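PDB 4RK6: glucose-resistance amylase regulator from Weissella paramesenteroides ATCC 33313, which binds glucose and probably acts as a DNA-binding transcriptional regulator of the LacI family. Local coordinates for residues D218-T230 with P235-I247. Sequence-based numbering, arbitrary orientation. Where two conformers were deposited one is given.
Sequences DLSIVTIDGLQQT and PKLTTVKQDFPEI. With GLC (alpha-D-glucopyranose), chain C.
The Phe244 ring takes Gln242 CB over one face, offset toward the rim, while the Asp225 carboxylate, glucose O3 and Leu227 CD2 meet its edge, CD2 lying 4.0 Å from Phe244 CD2. A rigid ring suits this place, since its C-H edge can meet a carboxylate, a sugar oxygen and a leucine methyl alike. The carboxylate and the Gln242 amide lie side by side, their planes 41° apart, and both hold the bound glucose. Gln242 NE2 spends its two N-H groups on Asp225 OD1 and, almost straight (175°), on glucose O3, each at 3.0 Å. Asp225 accepts from two sugar hydroxyls, O4 at OD1 and O6 at OD2. Glutamine suits this role because its OE1 separately accepts from Ser108, which should fix the amide's rotation.

Asp225 and Gln242, with Ile224 also in the pocket, lie at the C-terminal ends of the neighbouring parallel strands 220-223 and 238-241, joined through helix 229-232 as a beta-alpha-beta unit of the periplasmic-binding-protein-like fold. Hydrogen bonds from Thr223 N to Thr238 O and from Val240 N to Thr223 O (2.8 Å) join the strands, and Asp225 N to Val240 O extends the pairing. A chi1 of -169° turns the Thr239 hydroxyl away from its own N and toward Thr223, the two OG1 atoms 2.8 Å apart. Thr223 OG1 is hydrogen-bonded to Asp198 OD1, which also takes the N-H of Gly226. Glycine suits that positive-phi backbone, whose CA comes within 3.6 Å of Thr239 CG2. Leu237 packs between strand 220-223 and helix 229-232, CD2 on Ile221 CG2, CD1 on Thr223 CG2, its N-H bonded to Thr230 O.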
loop_
_atom_site.group_PDB
_atom_site.type_symbol
_atom_site.label_atom_id
_atom_site.label_comp_id
_atom_site.label_asym_id
_atom_site.label_seq_id
_atom_site.Cartn_x
_atom_site.Cartn_y
_atom_site.Cartn_z
ATOM N N ASP A 218 18.387 14.710 -16.410
ATOM C CA ASP A 218 17.454 15.139 -17.450
ATOM C C ASP A 218 16.135 15.676 -16.925
ATOM O O ASP A 218 15.315 16.151 -17.700
ATOM C CB ASP A 218 17.203 13.979 -18.407
ATOM C CG ASP A 218 18.480 13.518 -19.099
ATOM O OD1 ASP A 218 19.200 14.388 -19.635
ATOM O OD2 ASP A 218 18.777 12.306 -19.092
ATOM N N LEU A 219 15.931 15.583 -15.614
ATOM C CA LEU A 219 14.714 16.057 -14.938
ATOM C C LEU A 219 14.893 15.894 -13.444
ATOM O O LEU A 219 15.134 14.781 -12.985
ATOM C CB LEU A 219 13.470 15.263 -15.353
ATOM C CG LEU A 219 12.170 15.686 -14.655
ATOM C CD1 LEU A 219 11.756 17.088 -15.060
ATOM C CD2 LEU A 219 11.031 14.683 -14.903
ATOM N N SER A 220 14.780 16.995 -12.704
ATOM C CA SER A 220 14.751 16.957 -11.249
ATOM C C SER A 220 13.326 16.691 -10.747
ATOM O O SER A 220 12.356 17.135 -11.363
ATOM C CB SER A 220 15.286 18.286 -10.692
ATOM O OG SER A 220 16.701 18.388 -10.875
ATOM N N ILE A 221 13.197 15.983 -9.616
ATOM C CA ILE A 221 11.887 15.643 -9.092
ATOM C C ILE A 221 11.876 15.844 -7.588
ATOM O O ILE A 221 12.829 15.448 -6.900
ATOM C CB ILE A 221 11.481 14.171 -9.398
ATOM C CG1 ILE A 221 11.469 13.873 -10.891
ATOM C CG2 ILE A 221 10.106 13.836 -8.820
ATOM C CD1 ILE A 221 11.369 12.381 -11.165
ATOM N N VAL A 222 10.794 16.444 -7.096
ATOM C CA VAL A 222 10.470 16.442 -5.668
ATOM C C VAL A 222 9.048 15.920 -5.521
ATOM O O VAL A 222 8.143 16.352 -6.240
ATOM C CB VAL A 222 10.592 17.829 -5.002
ATOM C CG1 VAL A 222 10.200 17.738 -3.530
ATOM C CG2 VAL A 222 11.994 18.391 -5.140
ATOM N N THR A 223 8.835 14.980 -4.604
ATOM C CA THR A 223 7.482 14.460 -4.353
ATOM C C THR A 223 6.898 14.957 -3.037
ATOM O O THR A 223 7.621 15.432 -2.169
ATOM C CB THR A 223 7.394 12.918 -4.318
ATOM O OG1 THR A 223 7.877 12.427 -3.062
ATOM C CG2 THR A 223 8.150 12.289 -5.436
ATOM N N ILE A 224 5.588 14.832 -2.922
ATOM C CA ILE A 224 4.876 15.097 -1.680
ATOM C C ILE A 224 4.360 13.796 -1.107
ATOM O O ILE A 224 3.673 13.052 -1.792
ATOM C CB ILE A 224 3.703 16.057 -1.896
ATOM C CG1 ILE A 224 4.255 17.422 -2.271
ATOM C CG2 ILE A 224 2.854 16.116 -0.617
ATOM C CD1 ILE A 224 3.222 18.380 -2.825
ATOM N N ASP A 225 4.741 13.539 0.157
ATOM C CA ASP A 225 4.220 12.511 1.062
ATOM C C ASP A 225 5.388 11.861 1.824
ATOM O O ASP A 225 5.349 11.737 3.038
ATOM C CB ASP A 225 3.382 11.402 0.413
ATOM C CG ASP A 225 1.974 11.847 0.071
ATOM O OD1 ASP A 225 1.587 12.975 0.461
ATOM O OD2 ASP A 225 1.278 11.083 -0.638
ATOM N N GLY A 226 6.390 11.395 1.095
ATOM C CA GLY A 226 7.584 10.840 1.698
ATOM C C GLY A 226 7.440 9.444 2.264
ATOM O O GLY A 226 8.135 9.098 3.219
ATOM N N LEU A 227 6.552 8.649 1.679
ATOM C CA LEU A 227 6.370 7.249 2.080
ATOM C C LEU A 227 7.443 6.330 1.449
ATOM O O LEU A 227 8.390 6.813 0.803
ATOM C CB LEU A 227 4.947 6.805 1.794
ATOM C CG LEU A 227 3.874 7.574 2.595
ATOM C CD1 LEU A 227 2.498 7.276 2.027
ATOM C CD2 LEU A 227 3.952 7.235 4.072
ATOM N N GLN A 228 7.309 5.012 1.669
ATOM C CA GLN A 228 8.354 4.052 1.311
ATOM C C GLN A 228 8.813 4.091 -0.148
ATOM O O GLN A 228 9.981 3.878 -0.424
ATOM C CB GLN A 228 7.903 2.627 1.651
ATOM C CG GLN A 228 8.956 1.571 1.361
ATOM C CD GLN A 228 8.460 0.157 1.599
ATOM O OE1 GLN A 228 7.302 -0.171 1.321
ATOM N NE2 GLN A 228 9.349 -0.698 2.091
ATOM N N GLN A 229 7.915 4.363 -1.080
ATOM C CA GLN A 229 8.333 4.440 -2.496
ATOM C C GLN A 229 9.499 5.396 -2.739
ATOM O O GLN A 229 10.347 5.151 -3.626
ATOM C CB GLN A 229 7.150 4.775 -3.403
ATOM C CG GLN A 229 7.305 4.287 -4.816
ATOM C CD GLN A 229 7.216 2.761 -4.917
ATOM O OE1 GLN A 229 6.454 2.113 -4.186
ATOM N NE2 GLN A 229 7.978 2.194 -5.813
ATOM N N THR A 230 9.589 6.477 -1.956
ATOM C CA THR A 230 10.687 7.431 -2.126
ATOM C C THR A 230 12.055 6.871 -1.755
ATOM O O THR A 230 13.065 7.323 -2.261
ATOM C CB THR A 230 10.457 8.746 -1.348
ATOM O OG1 THR A 230 10.501 8.509 0.071
ATOM C CG2 THR A 230 9.150 9.370 -1.743
ATOM N N PRO A 235 16.829 6.943 -8.843
ATOM C CA PRO A 235 17.394 7.495 -7.603
ATOM C C PRO A 235 16.377 7.678 -6.491
ATOM O O PRO A 235 15.173 7.880 -6.758
ATOM C CB PRO A 235 17.865 8.885 -8.050
ATOM C CG PRO A 235 16.885 9.268 -9.119
ATOM C CD PRO A 235 16.662 7.983 -9.873
ATOM N N LYS A 236 16.841 7.638 -5.240
ATOM C CA LYS A 236 15.956 7.920 -4.109
ATOM C C LYS A 236 15.376 9.326 -4.281
ATOM O O LYS A 236 16.080 10.256 -4.695
ATOM C CB LYS A 236 16.706 7.807 -2.779
ATOM C CG LYS A 236 17.108 6.381 -2.396
ATOM C CD LYS A 236 18.017 6.371 -1.172
ATOM C CE LYS A 236 18.269 4.963 -0.639
ATOM N NZ LYS A 236 17.180 4.441 0.240
ATOM N N LEU A 237 14.107 9.468 -3.945
ATOM C CA LEU A 237 13.378 10.711 -4.207
ATOM C C LEU A 237 13.446 11.695 -3.063
ATOM O O LEU A 237 13.123 11.377 -1.914
ATOM C CB LEU A 237 11.913 10.408 -4.541
ATOM C CG LEU A 237 11.690 9.826 -5.924
ATOM C CD1 LEU A 237 10.393 9.024 -5.962
ATOM C CD2 LEU A 237 11.694 10.941 -6.983
ATOM N N THR A 238 13.859 12.902 -3.419
ATOM C CA THR A 238 13.713 14.084 -2.567
ATOM C C THR A 238 12.216 14.300 -2.384
ATOM O O THR A 238 11.417 14.154 -3.340
ATOM C CB THR A 238 14.412 15.268 -3.222
ATOM O OG1 THR A 238 15.822 14.984 -3.264
ATOM C CG2 THR A 238 14.194 16.562 -2.447
ATOM N N THR A 239 11.804 14.584 -1.147
ATOM C CA THR A 239 10.395 14.534 -0.822
ATOM C C THR A 239 10.047 15.461 0.359
ATOM O O THR A 239 10.884 15.687 1.254
ATOM C CB THR A 239 9.976 13.078 -0.515
ATOM O OG1 THR A 239 8.556 12.979 -0.436
ATOM C CG2 THR A 239 10.605 12.550 0.796
ATOM N N VAL A 240 8.829 16.004 0.347
ATOM C CA VAL A 240 8.236 16.579 1.568
ATOM C C VAL A 240 7.539 15.467 2.311
ATOM O O VAL A 240 6.502 14.926 1.881
ATOM C CB VAL A 240 7.266 17.755 1.305
ATOM C CG1 VAL A 240 6.517 18.156 2.587
ATOM C CG2 VAL A 240 8.037 18.936 0.759
ATOM N N LYS A 241 8.109 15.107 3.449
ATOM C CA LYS A 241 7.558 14.052 4.260
ATOM C C LYS A 241 6.470 14.579 5.185
ATOM O O LYS A 241 6.731 15.453 6.009
ATOM C CB LYS A 241 8.632 13.391 5.109
ATOM C CG LYS A 241 8.128 12.100 5.751
ATOM C CD LYS A 241 9.259 11.387 6.476
ATOM C CE LYS A 241 9.062 9.885 6.529
ATOM N NZ LYS A 241 7.876 9.535 7.327
ATOM N N GLN A 242 5.270 14.047 5.037
ATOM C CA GLN A 242 4.182 14.337 5.988
ATOM C C GLN A 242 4.262 13.379 7.160
ATOM O O GLN A 242 4.631 12.204 7.013
ATOM C CB GLN A 242 2.820 14.179 5.327
ATOM C CG GLN A 242 2.640 15.050 4.093
ATOM C CD GLN A 242 1.164 15.267 3.775
ATOM O OE1 GLN A 242 0.407 15.739 4.617
ATOM N NE2 GLN A 242 0.743 14.861 2.593
ATOM N N ASP A 243 3.894 13.871 8.332
ATOM C CA ASP A 243 3.851 13.025 9.496
ATOM C C ASP A 243 2.458 12.429 9.668
ATOM O O ASP A 243 1.668 12.896 10.498
ATOM C CB ASP A 243 4.307 13.849 10.721
ATOM C CG ASP A 243 4.685 12.974 11.921
ATOM O OD1 ASP A 243 4.362 11.774 11.928
ATOM O OD2 ASP A 243 5.320 13.529 12.845
ATOM N N PHE A 244 2.129 11.428 8.846
ATOM C CA PHE A 244 0.768 10.884 8.825
ATOM C C PHE A 244 0.361 10.275 10.166
ATOM O O PHE A 244 -0.765 10.445 10.607
ATOM C CB PHE A 244 0.567 9.864 7.698
ATOM C CG PHE A 244 0.619 10.474 6.326
ATOM C CD1 PHE A 244 -0.332 11.413 5.933
ATOM C CD2 PHE A 244 1.631 10.136 5.433
ATOM C CE1 PHE A 244 -0.277 11.991 4.670
ATOM C CE2 PHE A 244 1.691 10.718 4.172
ATOM C CZ PHE A 244 0.728 11.638 3.794
ATOM N N PRO A 245 1.275 9.545 10.818
ATOM C CA PRO A 245 0.841 9.015 12.104
ATOM C C PRO A 245 0.536 10.130 13.098
ATOM O O PRO A 245 -0.434 9.973 13.850
ATOM C CB PRO A 245 2.016 8.130 12.565
ATOM C CG PRO A 245 2.797 7.851 11.303
ATOM C CD PRO A 245 2.624 9.078 10.443
ATOM N N GLU A 246 1.293 11.224 13.081
ATOM C CA GLU A 246 1.026 12.339 13.996
ATOM C C GLU A 246 -0.338 12.970 13.673
ATOM O O GLU A 246 -1.125 13.275 14.574
ATOM C CB GLU A 246 2.137 13.359 13.975
ATOM C CG GLU A 246 1.902 14.536 14.903
ATOM C CD GLU A 246 1.993 14.197 16.380
ATOM O OE1 GLU A 246 2.228 13.019 16.761
ATOM O OE2 GLU A 246 1.844 15.156 17.167
ATOM N N ILE A 247 -0.645 13.114 12.384
ATOM C CA ILE A 247 -1.990 13.580 11.997
ATOM C C ILE A 247 -3.079 12.719 12.631
ATOM O O ILE A 247 -4.034 13.241 13.193
ATOM C CB ILE A 247 -2.131 13.673 10.455
ATOM C CG1 ILE A 247 -1.211 14.763 9.922
ATOM C CG2 ILE A 247 -3.582 13.921 10.051
ATOM C CD1 ILE A 247 -0.956 14.681 8.417
HETATM C C1 GLC C . -4.500 12.987 -0.339
HETATM C C2 GLC C . -3.996 13.764 0.877
HETATM C C3 GLC C . -2.699 14.503 0.617
HETATM C C4 GLC C . -1.707 13.570 -0.082
HETATM C C5 GLC C . -2.331 13.128 -1.406
HETATM C C6 GLC C . -1.421 12.170 -2.171
HETATM O O1 GLC C . -5.162 13.887 -1.140
HETATM O O2 GLC C . -4.959 14.731 1.292
HETATM O O3 GLC C . -2.216 14.891 1.898
HETATM O O4 GLC C . -0.484 14.219 -0.256
HETATM O O5 GLC C . -3.514 12.408 -1.174
HETATM O O6 GLC C . -1.185 11.006 -1.441
HETATM O O HOH W 1 5.318 10.043 5.358
#